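Local structure of DnaJ homolog subfamily C member 27-A (Xenopus laevis, 6JMG) at residues Val92-Asp97 with Phe129-Asn134. The protein binds GTP and probably hydrolyses it, as a Rab-family small GTPase joined to a DnaJ domain, possibly acting in MEK/ERK pathway regulation. Sequence-based numbering, arbitrary orientation.
With GTP (guanosine-5'-triphosphate), chain C.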
loop_
_atom_site.group_PDB
_atom_site.type_symbol
_atom_site.label_atom_id
_atom_site.label_comp_id
_atom_site.label_asym_id
_atom_site.label_seq_id
_atom_site.Cartn_x
_atom_site.Cartn_y
_atom_site.Cartn_z
ATOM N N VAL A 92 -0.099 7.739 2.760
ATOM C CA VAL A 92 1.227 8.006 2.198
ATOM C C VAL A 92 1.090 8.923 0.991
ATOM O O VAL A 92 0.298 8.648 0.079
ATOM C CB VAL A 92 1.930 6.713 1.761
ATOM C CG1 VAL A 92 3.155 7.055 0.909
ATOM C CG2 VAL A 92 2.292 5.864 2.964
ATOM N N ILE A 93 1.880 9.991 0.967
ATOM C CA ILE A 93 1.992 10.868 -0.191
ATOM C C ILE A 93 3.282 10.475 -0.899
ATOM O O ILE A 93 4.387 10.779 -0.432
ATOM C CB ILE A 93 1.953 12.345 0.221
ATOM C CG1 ILE A 93 0.612 12.642 0.885
ATOM C CG2 ILE A 93 2.041 13.247 -0.972
ATOM C CD1 ILE A 93 0.525 13.997 1.548
ATOM N N LEU A 94 3.141 9.771 -2.017
ATOM C CA LEU A 94 4.273 9.242 -2.770
ATOM C C LEU A 94 4.467 10.084 -4.025
ATOM O O LEU A 94 3.598 10.104 -4.901
ATOM C CB LEU A 94 4.040 7.773 -3.127
ATOM C CG LEU A 94 5.271 7.013 -3.643
ATOM C CD1 LEU A 94 6.295 6.883 -2.549
ATOM C CD2 LEU A 94 4.900 5.648 -4.140
ATOM N N VAL A 95 5.615 10.751 -4.129
ATOM C CA VAL A 95 5.782 11.838 -5.086
ATOM C C VAL A 95 6.967 11.543 -5.989
ATOM O O VAL A 95 7.989 11.019 -5.534
ATOM C CB VAL A 95 5.974 13.208 -4.391
ATOM C CG1 VAL A 95 5.842 14.349 -5.420
ATOM C CG2 VAL A 95 4.980 13.406 -3.223
ATOM N N TYR A 96 6.818 11.886 -7.273
ATOM C CA TYR A 96 7.935 11.973 -8.206
ATOM C C TYR A 96 7.770 13.196 -9.098
ATOM O O TYR A 96 6.751 13.899 -9.064
ATOM C CB TYR A 96 8.071 10.730 -9.077
ATOM C CG TYR A 96 6.921 10.462 -9.999
ATOM C CD1 TYR A 96 5.733 9.903 -9.528
ATOM C CD2 TYR A 96 7.035 10.710 -11.361
ATOM C CE1 TYR A 96 4.672 9.625 -10.399
ATOM C CE2 TYR A 96 5.995 10.436 -12.235
ATOM C CZ TYR A 96 4.816 9.898 -11.759
ATOM O OH TYR A 96 3.785 9.637 -12.646
ATOM N N ASP A 97 8.809 13.440 -9.894
ATOM C CA ASP A 97 8.908 14.585 -10.793
ATOM C C ASP A 97 8.808 14.068 -12.226
ATOM O O ASP A 97 9.678 13.316 -12.680
ATOM C CB ASP A 97 10.226 15.323 -10.526
ATOM C CG ASP A 97 10.467 16.521 -11.445
ATOM O OD1 ASP A 97 11.434 17.265 -11.160
ATOM O OD2 ASP A 97 9.738 16.721 -12.446
ATOM N N PHE A 129 -2.521 5.327 -0.423
ATOM C CA PHE A 129 -1.418 5.956 -1.131
ATOM C C PHE A 129 -1.976 6.952 -2.132
ATOM O O PHE A 129 -2.838 6.602 -2.948
ATOM C CB PHE A 129 -0.579 4.930 -1.900
ATOM C CG PHE A 129 0.386 4.155 -1.058
ATOM C CD1 PHE A 129 -0.049 3.103 -0.273
ATOM C CD2 PHE A 129 1.745 4.454 -1.085
ATOM C CE1 PHE A 129 0.845 2.373 0.487
ATOM C CE2 PHE A 129 2.642 3.734 -0.323
ATOM C CZ PHE A 129 2.193 2.689 0.466
ATOM N N ALA A 130 -1.450 8.166 -2.111
ATOM C CA ALA A 130 -1.667 9.111 -3.195
ATOM C C ALA A 130 -0.332 9.276 -3.902
ATOM O O ALA A 130 0.639 9.770 -3.315
ATOM C CB ALA A 130 -2.215 10.436 -2.677
ATOM N N VAL A 131 -0.274 8.805 -5.140
ATOM C CA VAL A 131 0.884 9.023 -5.998
ATOM C C VAL A 131 0.734 10.385 -6.658
ATOM O O VAL A 131 -0.274 10.666 -7.317
ATOM C CB VAL A 131 1.032 7.912 -7.046
ATOM C CG1 VAL A 131 2.259 8.162 -7.886
ATOM C CG2 VAL A 131 1.129 6.554 -6.373
ATOM N N CYS A 132 1.726 11.235 -6.478
ATOM C CA CYS A 132 1.709 12.564 -7.076
ATOM C C CYS A 132 2.800 12.658 -8.132
ATOM O O CYS A 132 3.998 12.597 -7.819
ATOM C CB CYS A 132 1.873 13.652 -6.009
ATOM S SG CYS A 132 0.581 13.587 -4.746
ATOM N N ALA A 133 2.363 12.768 -9.380
ATOM C CA ALA A 133 3.233 13.058 -10.510
ATOM C C ALA A 133 3.342 14.572 -10.538
ATOM O O ALA A 133 2.462 15.259 -11.065
ATOM C CB ALA A 133 2.650 12.490 -11.802
ATOM N N ASN A 134 4.411 15.094 -9.953
ATOM C CA ASN A 134 4.483 16.497 -9.600
ATOM C C ASN A 134 5.267 17.297 -10.627
ATOM O O ASN A 134 6.020 16.745 -11.432
ATOM C CB ASN A 134 5.120 16.669 -8.226
ATOM C CG ASN A 134 4.823 18.017 -7.626
ATOM O OD1 ASN A 134 3.707 18.540 -7.762
ATOM N ND2 ASN A 134 5.821 18.604 -6.967
HETATM P PG GTP C . 13.607 16.850 0.087
HETATM O O1G GTP C . 12.934 17.313 1.362
HETATM O O2G GTP C . 13.476 15.361 -0.108
HETATM O O3G GTP C . 15.078 17.221 0.136
HETATM O O3B GTP C . 12.923 17.475 -1.240
HETATM P PB GTP C . 11.337 17.709 -1.397
HETATM O O1B GTP C . 10.665 16.504 -1.998
HETATM O O2B GTP C . 10.625 18.080 -0.117
HETATM O O3A GTP C . 11.270 18.880 -2.499
HETATM P PA GTP C . 10.758 20.362 -2.158
HETATM O O1A GTP C . 9.309 20.392 -1.736
HETATM O O2A GTP C . 11.611 21.012 -1.110
HETATM O "O5'" GTP C . 11.005 21.036 -3.581
HETATM C "C5'" GTP C . 12.274 20.948 -4.182
HETATM C "C4'" GTP C . 12.406 22.124 -5.144
HETATM O "O4'" GTP C . 11.478 21.939 -6.178
HETATM C "C3'" GTP C . 12.076 23.466 -4.540
HETATM O "O3'" GTP C . 12.942 24.347 -5.185
HETATM C "C2'" GTP C . 10.676 23.803 -4.995
HETATM O "O2'" GTP C . 10.460 25.167 -5.276
HETATM C "C1'" GTP C . 10.608 23.060 -6.293
HETATM N N9 GTP C . 9.253 22.587 -6.573
HETATM C C8 GTP C . 8.459 21.817 -5.759
HETATM N N7 GTP C . 7.297 21.563 -6.420
HETATM C C5 GTP C . 7.348 22.161 -7.632
HETATM C C6 GTP C . 6.449 22.217 -8.685
HETATM O O6 GTP C . 5.354 21.665 -8.610
HETATM N N1 GTP C . 6.795 22.890 -9.838
HETATM C C2 GTP C . 8.014 23.514 -9.945
HETATM N N2 GTP C . 8.304 24.167 -11.062
HETATM N N3 GTP C . 8.912 23.461 -8.892
HETATM C C4 GTP C . 8.579 22.799 -7.753
#
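Y96 lays one face of its ring over A133 where the parallel strands 92-97 and 129-134 run side by side. Its CG sits between the backbone N and the carbonyl carbon (chi1 64°), which turns the ring over the neighbouring strand instead of straight off the sheet. From CB outward, CD1 passes the carbonyl oxygen of C132, and CE1 has A133 CA beneath it and CG1 of V131 at the ring edge, 3.8 Å from CE1. CZ and OH then reach the A133 methyl. A133 CA lies 3.9 Å from the ring centroid, a CH-pi contact over the face; alanine suits the site because its short side chain lets the ring lie close to the backbone. At the other end of the same sheet face the roles reverse: F129 offers a ring face to V92, whose CB stands 3.9 Å from the centroid. L94 and V131, between them, are branched and apolar, which suits a buried face; L94 meets L107 of helix 107-117 and V131 meets F158.

Five backbone hydrogen bonds join the strands, alternating in direction from A130 N to V92 O (2.8 Å) through to N134 N to Y96 O (2.8 Å). On the opposite face, I93, A130, V95 and C132 are small or apolar, and V95 CG1 packs 3.7 Å from N134 CB. N134 belongs to the GTP pocket: its ND2 comes 3.4 Å from guanine N7 and bonds V27 O, while OD1 takes a bond from T163. N134 opens the N-K-I-D sequence, the NKxD motif by which Ras-like GTPases recognise guanine, and D137 OD1 bonds the nucleotide.

These are adjacent inner strands of the Ras-type sheet, with strand 15-22 beside 92-97 and strand 159-163 beside 129-134; helix 107-117 packs on the Y96-F129 face, helices 29-38 and 171-187 on the other.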